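Local coordinates for putative D-lactate dehydrogenase (Chlamydomonas reinhardtii, PDB 4ZGS), which reduces pyruvate as the chloroplast pyruvate reductase of this green alga, probably making D-lactate with NADH as a member of the D-isomer specific 2-hydroxyacid dehydrogenases, at residues 67-72 against 87-92; 71-76 against 96-101; 147-152 against 329-334; 179-184 against 200-205; 276-281 against 322-327. One frame throughout, in Å; residues are numbered along the deposited sequence.

Interaction 1. Residues 67-72 against 87-92; sequences PLDKDT and NDRADA
Leu-68 holds the two loops together through its backbone. Its N donates to Asp-88 OD1 over 3.0 Å, meeting the carboxylate on the anti side and 25° out of its plane, and its O accepts from Arg-89 N at 3.1 Å. Asp-88 OD1 also takes a hydrogen bond from Ser-41, while OD2 is bound to Phe-85 N, so the carboxylate is fixed at both oxygens. Inside the first loop, Thr-72 OG1 donates to Pro-67 O on a lone pair, 2.9 Å away.

The charged part is less direct. The Arg-89 chain, extended from CG to NE, crosses Asp-69 obliquely, and Asp-69 OD1 stands 3.9 Å above the guanidinium plane, toward its rim; no N-H points at it. At the guanidinium edge, Lys-70 NZ lies 3.3 Å from Arg-89 NH1, two donors of like charge that form no bond with each other; a water accepts from both, which probably eases their closeness.

The Leu-68 side chain presses on a carbonyl, its CD2 3.0 Å from Arg-89 O, and also neighbours Leu-98 of helix 92-101. The contact joins the loop between strands 60-63 and 81-84 to the link from strand 81-84 into that helix.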
# COMPACT_ATOMS: atom_id res chain seq x y z
N PRO A 67 -3.58 -26.57 8.80
CA PRO A 67 -4.94 -26.91 9.23
C PRO A 67 -5.12 -28.40 9.21
O PRO A 67 -4.21 -29.15 8.86
CB PRO A 67 -5.83 -26.25 8.18
CG PRO A 67 -4.95 -26.16 6.95
CD PRO A 67 -3.56 -25.91 7.47
N LEU A 68 -6.33 -28.84 9.55
CA LEU A 68 -6.60 -30.25 9.61
C LEU A 68 -7.17 -30.80 8.30
O LEU A 68 -8.13 -30.26 7.76
CB LEU A 68 -7.53 -30.55 10.79
CG LEU A 68 -8.19 -31.92 10.89
CD1 LEU A 68 -7.15 -33.00 11.13
CD2 LEU A 68 -9.16 -31.84 12.06
N ASP A 69 -6.57 -31.89 7.84
CA ASP A 69 -7.00 -32.65 6.66
C ASP A 69 -7.11 -34.11 6.99
O ASP A 69 -7.05 -34.54 8.14
CB ASP A 69 -6.01 -32.57 5.49
CG ASP A 69 -5.78 -31.19 5.04
OD1 ASP A 69 -6.73 -30.40 5.12
OD2 ASP A 69 -4.64 -30.89 4.62
N LYS A 70 -7.23 -34.86 5.92
CA LYS A 70 -7.32 -36.30 5.95
C LYS A 70 -5.89 -36.74 6.22
O LYS A 70 -5.62 -37.60 7.06
CB LYS A 70 -7.86 -36.84 4.62
CG LYS A 70 -9.29 -36.40 4.28
CD LYS A 70 -9.80 -36.96 2.94
CE LYS A 70 -8.99 -36.44 1.74
NZ LYS A 70 -9.20 -34.98 1.45
N ASP A 71 -4.98 -36.11 5.48
CA ASP A 71 -3.53 -36.19 5.70
C ASP A 71 -2.92 -35.63 7.00
O ASP A 71 -1.94 -36.18 7.48
CB ASP A 71 -2.85 -35.51 4.51
CG ASP A 71 -3.06 -36.27 3.22
OD1 ASP A 71 -3.38 -37.48 3.28
OD2 ASP A 71 -2.91 -35.67 2.14
N THR A 72 -3.50 -34.59 7.59
CA THR A 72 -2.88 -34.09 8.82
C THR A 72 -3.58 -34.62 10.06
O THR A 72 -3.20 -34.31 11.19
CB THR A 72 -2.89 -32.56 8.85
OG1 THR A 72 -4.23 -32.08 8.65
CG2 THR A 72 -1.97 -32.01 7.77
N ASN A 87 -11.69 -22.85 10.42
CA ASN A 87 -11.05 -23.19 9.14
C ASN A 87 -10.56 -24.65 8.97
O ASN A 87 -10.10 -25.01 7.90
CB ASN A 87 -9.87 -22.25 8.85
CG ASN A 87 -8.76 -22.35 9.89
OD1 ASN A 87 -8.95 -22.88 10.99
ND2 ASN A 87 -7.58 -21.83 9.53
N ASP A 88 -10.55 -25.43 10.05
CA ASP A 88 -10.08 -26.84 10.04
C ASP A 88 -11.10 -27.83 9.48
O ASP A 88 -12.28 -27.63 9.65
CB ASP A 88 -9.69 -27.23 11.46
CG ASP A 88 -8.41 -26.54 11.90
OD1 ASP A 88 -7.39 -26.61 11.18
OD2 ASP A 88 -8.46 -25.87 12.96
N ARG A 89 -10.67 -28.91 8.82
CA ARG A 89 -11.70 -29.85 8.33
C ARG A 89 -12.02 -30.93 9.33
O ARG A 89 -11.12 -31.65 9.77
CB ARG A 89 -11.24 -30.60 7.06
CG ARG A 89 -11.22 -29.92 5.71
CD ARG A 89 -10.68 -30.85 4.61
NE ARG A 89 -10.42 -30.07 3.40
CZ ARG A 89 -9.87 -30.51 2.26
NH1 ARG A 89 -9.49 -31.80 2.09
NH2 ARG A 89 -9.69 -29.65 1.25
N ALA A 90 -13.29 -31.03 9.73
CA ALA A 90 -13.84 -32.34 10.06
C ALA A 90 -15.07 -32.53 9.20
O ALA A 90 -16.17 -32.18 9.60
CB ALA A 90 -14.19 -32.45 11.54
N ASP A 91 -14.91 -33.19 8.06
CA ASP A 91 -16.04 -33.63 7.26
C ASP A 91 -16.12 -35.10 7.61
O ASP A 91 -15.31 -35.56 8.41
CB ASP A 91 -15.87 -33.34 5.76
CG ASP A 91 -14.60 -33.95 5.17
OD1 ASP A 91 -13.96 -34.79 5.83
OD2 ASP A 91 -14.25 -33.59 4.03
N ALA A 92 -17.01 -35.86 7.00
CA ALA A 92 -17.19 -37.23 7.45
C ALA A 92 -15.91 -38.07 7.38
O ALA A 92 -15.73 -38.99 8.18
CB ALA A 92 -18.30 -37.89 6.65
O HOH W 1 -9.16 -33.37 4.02

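Interaction 2. Residues 71-76 against 96-101; sequences DTAQLA and KELAKA
Leu-98 reaches out from helix 92-101 to two alanines, Ala-73 and Ala-76, and its side chain can be followed outward. CB has no close partner on 71-76. CG, set anti to the carbonyl carbon (chi1 -72°), comes to 4.2 Å from Ala-73 CB. The branch that does the work is CD2: it lies 3.8 Å from Ala-73 CB and 3.6 Å from Ala-76 CB, touching both methyls. The other branch, CD1, meets Leu-68 CD2.

On either side of Leu-98 in sequence, two further residues of the helix complete the contact. Glu-97 lays its CB against Ala-73 CB, 4.0 Å apart, before its chain bends at chi2. One turn on from Glu-97, Ala-101 CB lies 3.5 Å from Ala-76 O and 4.2 Å from Ala-76 CB. Ala-73 and Ala-76 both direct their CB toward the helix, and Ala-76 also rests on Ile-38 of strand 36-39. The loop after strand 60-63 is thus packed on helix 92-101 beside the five-stranded parallel sheet.

No hydrogen bond crosses between the segments. With methyl groups as the partners, the backbones come within 5.8 Å at the CA atoms of Ala-73 and Leu-98, and cohesion here rests on close, buried apolar contact.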
# COMPACT_ATOMS: atom_id res chain seq x y z
N ASP A 71 -4.98 -36.11 5.48
CA ASP A 71 -3.53 -36.19 5.70
C ASP A 71 -2.92 -35.63 7.00
O ASP A 71 -1.94 -36.18 7.48
CB ASP A 71 -2.85 -35.51 4.51
CG ASP A 71 -3.06 -36.27 3.22
OD1 ASP A 71 -3.38 -37.48 3.28
OD2 ASP A 71 -2.91 -35.67 2.14
N THR A 72 -3.50 -34.59 7.59
CA THR A 72 -2.88 -34.09 8.82
C THR A 72 -3.58 -34.62 10.06
O THR A 72 -3.20 -34.31 11.19
CB THR A 72 -2.89 -32.56 8.85
OG1 THR A 72 -4.23 -32.08 8.65
CG2 THR A 72 -1.97 -32.01 7.77
N ALA A 73 -4.52 -35.53 9.85
CA ALA A 73 -5.25 -36.12 10.95
C ALA A 73 -4.40 -37.25 11.51
O ALA A 73 -4.44 -37.57 12.69
CB ALA A 73 -6.59 -36.64 10.49
N GLN A 74 -3.60 -37.81 10.63
CA GLN A 74 -2.71 -38.89 10.98
C GLN A 74 -1.65 -38.40 11.96
O GLN A 74 -0.91 -39.20 12.54
CB GLN A 74 -2.10 -39.43 9.69
CG GLN A 74 -3.21 -39.89 8.75
CD GLN A 74 -2.73 -40.23 7.35
OE1 GLN A 74 -1.72 -39.70 6.88
NE2 GLN A 74 -3.47 -41.10 6.67
N LEU A 75 -1.61 -37.09 12.13
CA LEU A 75 -0.73 -36.44 13.10
C LEU A 75 -1.23 -36.60 14.53
O LEU A 75 -0.46 -36.44 15.49
CB LEU A 75 -0.59 -34.94 12.78
CG LEU A 75 0.31 -34.47 11.63
CD1 LEU A 75 0.08 -32.97 11.35
CD2 LEU A 75 1.80 -34.79 11.85
N ALA A 76 -2.51 -36.95 14.67
CA ALA A 76 -3.20 -36.95 15.95
C ALA A 76 -3.11 -38.30 16.63
O ALA A 76 -3.77 -38.54 17.64
CB ALA A 76 -4.66 -36.55 15.78
N LYS A 96 -13.05 -39.90 10.61
CA LYS A 96 -12.81 -41.32 10.59
C LYS A 96 -11.37 -41.55 11.00
O LYS A 96 -11.08 -42.45 11.78
CB LYS A 96 -13.08 -41.92 9.20
CG LYS A 96 -13.05 -43.44 9.16
CD LYS A 96 -13.45 -44.00 7.79
CE LYS A 96 -13.47 -45.53 7.80
NZ LYS A 96 -13.88 -46.12 6.49
N GLU A 97 -10.48 -40.69 10.54
CA GLU A 97 -9.08 -40.90 10.83
C GLU A 97 -8.68 -40.42 12.22
O GLU A 97 -7.83 -41.03 12.86
CB GLU A 97 -8.21 -40.20 9.78
CG GLU A 97 -8.38 -40.80 8.40
CD GLU A 97 -8.17 -42.28 8.44
OE1 GLU A 97 -7.17 -42.69 9.06
OE2 GLU A 97 -9.00 -43.03 7.89
N LEU A 98 -9.39 -39.42 12.72
CA LEU A 98 -9.17 -38.97 14.09
C LEU A 98 -9.64 -39.99 15.09
O LEU A 98 -9.01 -40.17 16.13
CB LEU A 98 -9.86 -37.63 14.36
CG LEU A 98 -9.25 -36.40 13.69
CD1 LEU A 98 -10.02 -35.12 14.05
CD2 LEU A 98 -7.79 -36.31 14.10
N ALA A 99 -10.74 -40.67 14.77
CA ALA A 99 -11.24 -41.70 15.66
C ALA A 99 -10.21 -42.80 15.88
O ALA A 99 -9.91 -43.17 17.01
CB ALA A 99 -12.55 -42.29 15.12
N LYS A 100 -9.62 -43.27 14.78
CA LYS A 100 -8.65 -44.37 14.83
C LYS A 100 -7.31 -43.93 15.38
O LYS A 100 -6.52 -44.75 15.85
CB LYS A 100 -8.48 -44.95 13.43
CG LYS A 100 -9.73 -44.81 12.59
CD LYS A 100 -10.89 -45.57 13.21
CE LYS A 100 -10.80 -47.06 12.95
NZ LYS A 100 -12.04 -47.75 13.40
N ALA A 101 -7.06 -42.62 15.33
CA ALA A 101 -5.90 -42.05 15.98
C ALA A 101 -6.06 -42.16 17.50
O ALA A 101 -5.08 -42.20 18.24
CB ALA A 101 -5.70 -40.59 15.55

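Interaction 3. Residues 147-152 against 329-334; sequences IFALNR and QVLVTP
Leu-150 and Ala-149, near the C-terminal end of helix 136-151, meet Leu-331 of strand 330-332, and the tight part of the contact is confined to these three side chains and one carbonyl. Leu-150 has CG anti to the carbonyl carbon (chi1 -69°), and from there its CD2 methyl reaches Leu-331 CB at 3.7 Å and, equally close, the backbone carbonyl Gln-329 O at 3.7 Å. Leu-331 has CG anti to its own N (chi1 164°), and its CD2 methyl touches Ala-149 CB at 3.9 Å. The two leucines pass at a slant, the CD2 tip of Leu-150 against the CB base of Leu-331.

The axes of 147-151 and 330-332 lie 9.3 Å apart at 145°, a spacing bridged by side chains. The looser side is at Gln-329, which contributes mainly its carbonyl while its side chain leads away, and at the partly exposed Leu-150. In the second subunit, Leu-154 packs on Ala-149, and carbonyl oxygens of Ser-138, Thr-336 and Ala-337 bond to Arg-152.

Here a helix packs on the last strand, within the chain, of the six-stranded parallel Rossmann-type sheet. It is held by van der Waals contact without a hydrogen bond, mostly apolar: one methyl pair, one methyl on a methylene, and one methyl against a carbonyl oxygen.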
# COMPACT_ATOMS: atom_id res chain seq x y z
N ILE A 147 -17.02 2.27 11.84
CA ILE A 147 -17.78 3.50 11.63
C ILE A 147 -16.83 4.71 11.71
O ILE A 147 -16.78 5.56 10.81
CB ILE A 147 -18.95 3.61 12.61
CG1 ILE A 147 -20.05 2.65 12.16
CG2 ILE A 147 -19.54 5.04 12.58
CD1 ILE A 147 -21.11 2.38 13.22
N PHE A 148 -16.01 4.74 12.75
CA PHE A 148 -15.12 5.87 12.89
C PHE A 148 -14.14 5.98 11.72
O PHE A 148 -13.96 7.07 11.20
CB PHE A 148 -14.38 5.80 14.22
CG PHE A 148 -15.07 6.57 15.32
CD1 PHE A 148 -14.95 7.95 15.40
CD2 PHE A 148 -15.85 5.92 16.27
CE1 PHE A 148 -15.57 8.64 16.40
CE2 PHE A 148 -16.47 6.62 17.25
CZ PHE A 148 -16.33 7.98 17.32
N ALA A 149 -13.56 4.86 11.30
CA ALA A 149 -12.54 4.85 10.28
C ALA A 149 -13.14 5.38 8.98
O ALA A 149 -12.56 6.25 8.35
CB ALA A 149 -11.96 3.41 10.09
N LEU A 150 -14.32 4.90 8.61
CA LEU A 150 -15.00 5.38 7.41
C LEU A 150 -15.39 6.86 7.48
O LEU A 150 -15.24 7.61 6.51
CB LEU A 150 -16.26 4.56 7.14
CG LEU A 150 -16.03 3.11 6.70
CD1 LEU A 150 -17.35 2.34 6.74
CD2 LEU A 150 -15.42 3.08 5.32
N ASN A 151 -15.91 7.28 8.63
CA ASN A 151 -16.29 8.67 8.82
C ASN A 151 -15.13 9.61 8.56
O ASN A 151 -15.31 10.71 8.04
CB ASN A 151 -16.79 8.91 10.25
CG ASN A 151 -18.24 8.63 10.39
OD1 ASN A 151 -18.98 8.55 9.41
ND2 ASN A 151 -18.69 8.52 11.62
N ARG A 152 -13.97 9.22 9.05
CA ARG A 152 -12.81 10.07 8.99
C ARG A 152 -11.83 9.67 7.91
O ARG A 152 -10.72 10.20 7.90
CB ARG A 152 -12.15 10.14 10.37
CG ARG A 152 -13.15 10.60 11.46
CD ARG A 152 -13.91 11.90 11.05
NE ARG A 152 -13.06 13.10 11.12
CZ ARG A 152 -13.08 13.98 12.11
NH1 ARG A 152 -13.91 13.83 13.15
NH2 ARG A 152 -12.25 15.04 12.08
N GLN A 329 -15.02 4.13 -0.63
CA GLN A 329 -15.91 4.25 0.55
C GLN A 329 -16.24 2.89 1.19
O GLN A 329 -17.15 2.80 2.01
CB GLN A 329 -17.23 4.96 0.21
CG GLN A 329 -18.17 4.17 -0.67
CD GLN A 329 -17.77 4.26 -2.14
OE1 GLN A 329 -16.59 4.21 -2.47
NE2 GLN A 329 -18.76 4.40 -3.03
N VAL A 330 -15.55 1.84 0.76
CA VAL A 330 -15.68 0.51 1.37
C VAL A 330 -14.45 0.13 2.21
O VAL A 330 -13.32 0.43 1.83
CB VAL A 330 -15.87 -0.55 0.34
CG1 VAL A 330 -15.54 -1.91 0.93
CG2 VAL A 330 -17.29 -0.49 -0.24
N LEU A 331 -14.69 -0.45 3.38
CA LEU A 331 -13.62 -0.91 4.25
C LEU A 331 -13.96 -2.30 4.74
O LEU A 331 -15.08 -2.55 5.17
CB LEU A 331 -13.35 0.04 5.40
CG LEU A 331 -12.53 -0.51 6.57
CD1 LEU A 331 -11.38 -1.36 6.16
CD2 LEU A 331 -12.00 0.68 7.37
N VAL A 332 -13.01 -3.23 4.55
CA VAL A 332 -13.20 -4.64 4.88
C VAL A 332 -12.09 -5.16 5.76
O VAL A 332 -10.92 -5.08 5.39
CB VAL A 332 -13.25 -5.48 3.62
CG1 VAL A 332 -13.24 -6.95 3.95
CG2 VAL A 332 -14.48 -5.12 2.83
N THR A 333 -12.47 -5.77 6.89
CA THR A 333 -11.52 -6.48 7.78
C THR A 333 -11.77 -7.97 7.63
O THR A 333 -12.87 -8.40 7.28
CB THR A 333 -11.70 -6.12 9.28
OG1 THR A 333 -13.08 -6.23 9.63
CG2 THR A 333 -11.18 -4.69 9.61
N PRO A 334 -10.73 -8.76 7.88
CA PRO A 334 -10.78 -10.21 7.63
C PRO A 334 -11.29 -10.99 8.86
O PRO A 334 -10.51 -11.70 9.50
CB PRO A 334 -9.32 -10.53 7.30
CG PRO A 334 -8.54 -9.57 8.15
CD PRO A 334 -9.39 -8.30 8.26

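Interaction 4. Residues 179-184 against 200-205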
# COMPACT_ATOMS: atom_id res chain seq x y z
N LYS A 179 -26.06 12.02 14.78
CA LYS A 179 -26.55 11.11 13.74
C LYS A 179 -27.52 10.02 14.23
O LYS A 179 -27.43 9.54 15.36
CB LYS A 179 -25.36 10.44 13.06
CG LYS A 179 -24.38 11.43 12.47
CD LYS A 179 -25.11 12.32 11.47
CE LYS A 179 -24.28 13.55 11.10
NZ LYS A 179 -23.15 13.19 10.18
N VAL A 180 -28.46 9.65 13.36
CA VAL A 180 -29.40 8.57 13.61
C VAL A 180 -28.79 7.22 13.23
O VAL A 180 -28.37 7.02 12.09
CB VAL A 180 -30.67 8.74 12.82
CG1 VAL A 180 -31.60 7.55 13.07
CG2 VAL A 180 -31.34 10.04 13.17
N VAL A 181 -28.78 6.31 14.19
CA VAL A 181 -28.19 4.99 14.11
C VAL A 181 -29.19 3.87 14.35
O VAL A 181 -29.73 3.78 15.45
CB VAL A 181 -27.11 4.85 15.14
CG1 VAL A 181 -26.62 3.38 15.25
CG2 VAL A 181 -26.02 5.85 14.85
N GLY A 182 -29.52 3.10 13.32
CA GLY A 182 -30.25 1.85 13.47
C GLY A 182 -29.41 0.68 13.91
O GLY A 182 -28.48 0.29 13.21
N VAL A 183 -29.75 0.06 15.03
CA VAL A 183 -29.13 -1.22 15.39
C VAL A 183 -30.11 -2.31 15.08
O VAL A 183 -31.23 -2.29 15.59
CB VAL A 183 -28.75 -1.31 16.85
CG1 VAL A 183 -28.23 -2.68 17.14
CG2 VAL A 183 -27.71 -0.26 17.19
N VAL A 184 -29.71 -3.20 14.18
CA VAL A 184 -30.55 -4.33 13.77
C VAL A 184 -30.09 -5.63 14.46
O VAL A 184 -29.06 -6.23 14.13
CB VAL A 184 -30.57 -4.52 12.24
CG1 VAL A 184 -31.49 -5.66 11.89
CG2 VAL A 184 -31.03 -3.26 11.54
N ILE A 200 -21.71 7.57 22.47
CA ILE A 200 -20.98 8.52 21.61
C ILE A 200 -21.83 9.76 21.41
O ILE A 200 -21.33 10.84 21.15
CB ILE A 200 -20.59 7.86 20.26
CG1 ILE A 200 -19.48 6.84 20.53
CG2 ILE A 200 -20.15 8.90 19.18
CD1 ILE A 200 -19.28 5.87 19.42
N GLY A 201 -23.12 9.61 21.66
CA GLY A 201 -24.04 10.71 21.49
C GLY A 201 -25.01 10.57 20.34
O GLY A 201 -25.82 11.45 20.13
N CYS A 202 -24.98 9.45 19.63
CA CYS A 202 -25.90 9.26 18.52
C CYS A 202 -27.34 9.10 18.98
O CYS A 202 -27.60 8.72 20.12
CB CYS A 202 -25.49 8.02 17.69
SG CYS A 202 -23.78 8.09 17.03
N LYS A 203 -28.28 9.34 18.07
CA LYS A 203 -29.67 9.02 18.36
C LYS A 203 -29.85 7.60 17.87
O LYS A 203 -29.91 7.34 16.67
CB LYS A 203 -30.63 9.95 17.63
CG LYS A 203 -30.39 11.43 17.90
CD LYS A 203 -31.25 12.27 16.99
CE LYS A 203 -30.99 13.74 17.16
NZ LYS A 203 -31.83 14.57 16.23
N VAL A 204 -29.97 6.67 18.81
CA VAL A 204 -29.96 5.28 18.45
C VAL A 204 -31.37 4.74 18.38
O VAL A 204 -32.21 5.04 19.21
CB VAL A 204 -29.13 4.46 19.43
CG1 VAL A 204 -29.01 3.01 18.97
CG2 VAL A 204 -27.75 5.09 19.57
N PHE A 205 -31.65 3.97 17.33
CA PHE A 205 -32.94 3.31 17.20
C PHE A 205 -32.62 1.85 17.02
O PHE A 205 -31.52 1.50 16.63
CB PHE A 205 -33.76 3.90 16.05
CG PHE A 205 -34.21 5.32 16.31
CD1 PHE A 205 -33.33 6.38 16.17
CD2 PHE A 205 -35.51 5.58 16.73
CE1 PHE A 205 -33.72 7.66 16.42
CE2 PHE A 205 -35.92 6.88 16.98
CZ PHE A 205 -35.02 7.92 16.83
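Val-181 and Val-204 lie side by side, with CA atoms 4.7 Å apart, in a parallel pairing of strands 180-184 and 203-205 whose short axes diverge by only 27°. Four backbone hydrogen bonds alternate along it. Lys-203 N donates to Lys-179 O; Val-181 then uses both its polar atoms, its N giving to Lys-203 O at 2.9 Å and its O taking Phe-205 N in a nearly straight bond of 2.7 Å (174°); Val-183 N to Phe-205 O ends the series.

The side chains fall on two faces. On the face bearing Val-180, Lys-203 and Phe-205, the ring of Phe-205 comes down beside Val-180, whose CG1 lies 3.7 Å from Phe-205 CD1, oblique to the ring. Val-180 CG1 is anti to its backbone N (chi1 177°), which carries it toward the aromatic. Met-231 of helix 225-231 packs on both. Lys-203 starts on this face, but its extended chain leads away.

On the face of Val-181 and Val-204, Val-181 CG2 meets Cys-202 CB at 3.6 Å, and Val-183 CG2 meets Val-204 CG1 at 3.9 Å. Leu-197 of helix 188-200 rests on Val-181 and Val-204. That helix ends at Gly-201 in a Schellman motif, whose positive phi suits glycine.

Strand 180-184, helix 188-200 and strand 203-207 form the first beta-alpha-beta unit of the Rossmann-type NAD-binding fold, with a glycine-rich turn after the first strand and the NAD-binding Asp-208 just past the second.

Interaction 5. Residues 276-281 against 322-327; sequences ALFDAL and RTLLSY
The side chains of Phe-278 and Tyr-327 cross at about a right angle, and the rest of this buried contact is arranged around them. Phe-278, with CG anti to the carbonyl carbon (chi1 -57°), presents its CD1 corner to the tyrosine, 3.6 Å from Tyr-327 OH and 3.8 Å from Tyr-327 CE1. The hydroxyl lies at the edge of the phenylalanine ring, near its plane, and finds its polar partner in Glu-282 just beyond the segment. A little further round the same ring, Phe-278 CE1 touches Thr-323 CG2 at 3.5 Å, with the two side chains again about perpendicular, while Leu-324 N sits at the ring edge.

Leu-281 approaches Tyr-327 differently. Its CD1 methyl stands over the centre of one face, 4.1 Å from the ring centroid and only 11° off the normal, a CH-pi contact. That same methyl also reaches Leu-324 CD1 at 3.9 Å, the two leucines crossing at about a right angle. The other branch of Leu-324 goes to Leu-277: CD2 lies 4.1 Å from Leu-277 CD1, so one leucine bridges two positions a turn apart on helix 277-283.

Beyond the segments, Tyr-327 stacks on Trp-317 of the third subunit, and Thr-323 OG1 bonds both to Arg-319 O in its own chain and to its counterpart in that subunit. Leu-281 and Leu-324 both rest on Val-330. Helices 277-283 and 319-324 thus pack together beside the edge strand 330-332 of the parallel NAD-binding sheet, a Rossmann-type layer of helices that here also meets a subunit interface.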
# COMPACT_ATOMS: atom_id res chain seq x y z
N ALA A 276 -26.09 -6.79 -4.93
CA ALA A 276 -26.86 -5.54 -4.92
C ALA A 276 -26.02 -4.33 -4.49
O ALA A 276 -26.42 -3.20 -4.71
CB ALA A 276 -28.07 -5.68 -4.01
N LEU A 277 -24.85 -4.57 -3.93
CA LEU A 277 -24.09 -3.47 -3.34
C LEU A 277 -23.54 -2.46 -4.35
O LEU A 277 -23.50 -1.26 -4.06
CB LEU A 277 -22.93 -4.02 -2.51
CG LEU A 277 -23.31 -4.77 -1.22
CD1 LEU A 277 -22.08 -5.25 -0.46
CD2 LEU A 277 -24.19 -3.92 -0.34
N PHE A 278 -23.12 -2.95 -5.52
CA PHE A 278 -22.39 -2.13 -6.50
C PHE A 278 -23.26 -1.00 -7.07
O PHE A 278 -22.84 0.16 -7.08
CB PHE A 278 -21.86 -3.01 -7.65
CG PHE A 278 -20.98 -4.13 -7.18
CD1 PHE A 278 -19.63 -3.90 -6.92
CD2 PHE A 278 -21.51 -5.39 -6.91
CE1 PHE A 278 -18.82 -4.91 -6.44
CE2 PHE A 278 -20.70 -6.40 -6.43
CZ PHE A 278 -19.36 -6.16 -6.20
N ASP A 279 -24.46 -1.35 -7.52
CA ASP A 279 -25.38 -0.36 -8.06
C ASP A 279 -25.63 0.72 -7.05
O ASP A 279 -25.62 1.91 -7.39
CB ASP A 279 -26.72 -1.00 -8.40
CG ASP A 279 -26.64 -1.97 -9.56
OD1 ASP A 279 -25.66 -1.92 -10.34
OD2 ASP A 279 -27.58 -2.80 -9.67
N ALA A 280 -25.80 0.31 -5.80
CA ALA A 280 -26.18 1.20 -4.72
C ALA A 280 -25.01 2.08 -4.33
O ALA A 280 -25.18 3.27 -4.08
CB ALA A 280 -26.66 0.41 -3.54
N LEU A 281 -23.82 1.50 -4.34
CA LEU A 281 -22.60 2.26 -4.09
C LEU A 281 -22.37 3.30 -5.17
O LEU A 281 -21.95 4.43 -4.90
CB LEU A 281 -21.40 1.33 -4.04
CG LEU A 281 -21.13 0.59 -2.74
CD1 LEU A 281 -20.03 -0.42 -3.02
CD2 LEU A 281 -20.73 1.57 -1.64
N ARG A 322 -13.23 -9.03 -4.93
CA ARG A 322 -12.07 -8.20 -5.29
C ARG A 322 -12.50 -6.84 -5.87
O ARG A 322 -11.88 -5.79 -5.63
CB ARG A 322 -11.15 -8.97 -6.28
CG ARG A 322 -10.55 -10.30 -5.73
CD ARG A 322 -9.71 -10.03 -4.47
NE ARG A 322 -8.52 -9.23 -4.77
CZ ARG A 322 -7.75 -8.65 -3.86
NH1 ARG A 322 -8.02 -8.74 -2.55
NH2 ARG A 322 -6.69 -7.94 -4.25
N THR A 323 -13.59 -6.87 -6.63
CA THR A 323 -14.18 -5.67 -7.16
C THR A 323 -14.67 -4.77 -6.01
O THR A 323 -14.42 -3.56 -6.00
CB THR A 323 -15.33 -6.02 -8.13
OG1 THR A 323 -14.79 -6.71 -9.26
CG2 THR A 323 -16.08 -4.78 -8.61
N LEU A 324 -15.36 -5.38 -5.05
CA LEU A 324 -15.91 -4.66 -3.90
C LEU A 324 -14.84 -3.88 -3.11
O LEU A 324 -15.07 -2.75 -2.66
CB LEU A 324 -16.62 -5.63 -2.98
CG LEU A 324 -17.31 -4.95 -1.83
CD1 LEU A 324 -18.25 -3.87 -2.39
CD2 LEU A 324 -18.06 -6.00 -1.04
N LEU A 325 -13.68 -4.51 -2.97
CA LEU A 325 -12.50 -3.93 -2.32
C LEU A 325 -11.95 -2.74 -3.10
O LEU A 325 -11.07 -2.03 -2.63
CB LEU A 325 -11.43 -5.00 -2.17
CG LEU A 325 -11.87 -6.23 -1.36
CD1 LEU A 325 -10.82 -7.29 -1.43
CD2 LEU A 325 -12.14 -5.83 0.11
N SER A 326 -12.43 -2.55 -4.32
CA SER A 326 -11.97 -1.45 -5.17
C SER A 326 -12.50 -0.05 -4.76
O SER A 326 -11.91 0.99 -5.11
CB SER A 326 -12.34 -1.72 -6.61
OG SER A 326 -11.73 -0.75 -7.39
N TYR A 327 -13.63 -0.02 -4.07
CA TYR A 327 -14.28 1.24 -3.76
C TYR A 327 -13.61 1.99 -2.61
O TYR A 327 -13.18 1.38 -1.63
CB TYR A 327 -15.75 0.99 -3.48
CG TYR A 327 -16.48 0.54 -4.71
CD1 TYR A 327 -16.38 -0.77 -5.15
CD2 TYR A 327 -17.26 1.43 -5.44
CE1 TYR A 327 -17.05 -1.18 -6.29
CE2 TYR A 327 -17.93 1.03 -6.59
CZ TYR A 327 -17.83 -0.28 -7.00
OH TYR A 327 -18.51 -0.69 -8.12

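Interactions 1 and 2 form one continuous patch: they share Asp-71 and Thr-72, their centres are 9 Å apart, and Leu-68 packs on both Ala-73 and Leu-98. They belong with the five-stranded sheet, whereas interactions 3, 4 and 5 gather around the six-stranded NAD-binding sheet. There, interaction 3 is central: it touches interaction 4 through Phe-148 CE2 and Ile-200 CD1 (3.6 Å), and interaction 5 through Val-330 CG2 and Leu-281 CD1 (3.9 Å). Interactions 1 and 4 have centres 43 Å apart. Nearest the cofactor is interaction 4, with the Val-183 side chain about 9 Å from NAD; the side chains of Asn-87 and Leu-331 lie about 13 and 14 Å from NAD.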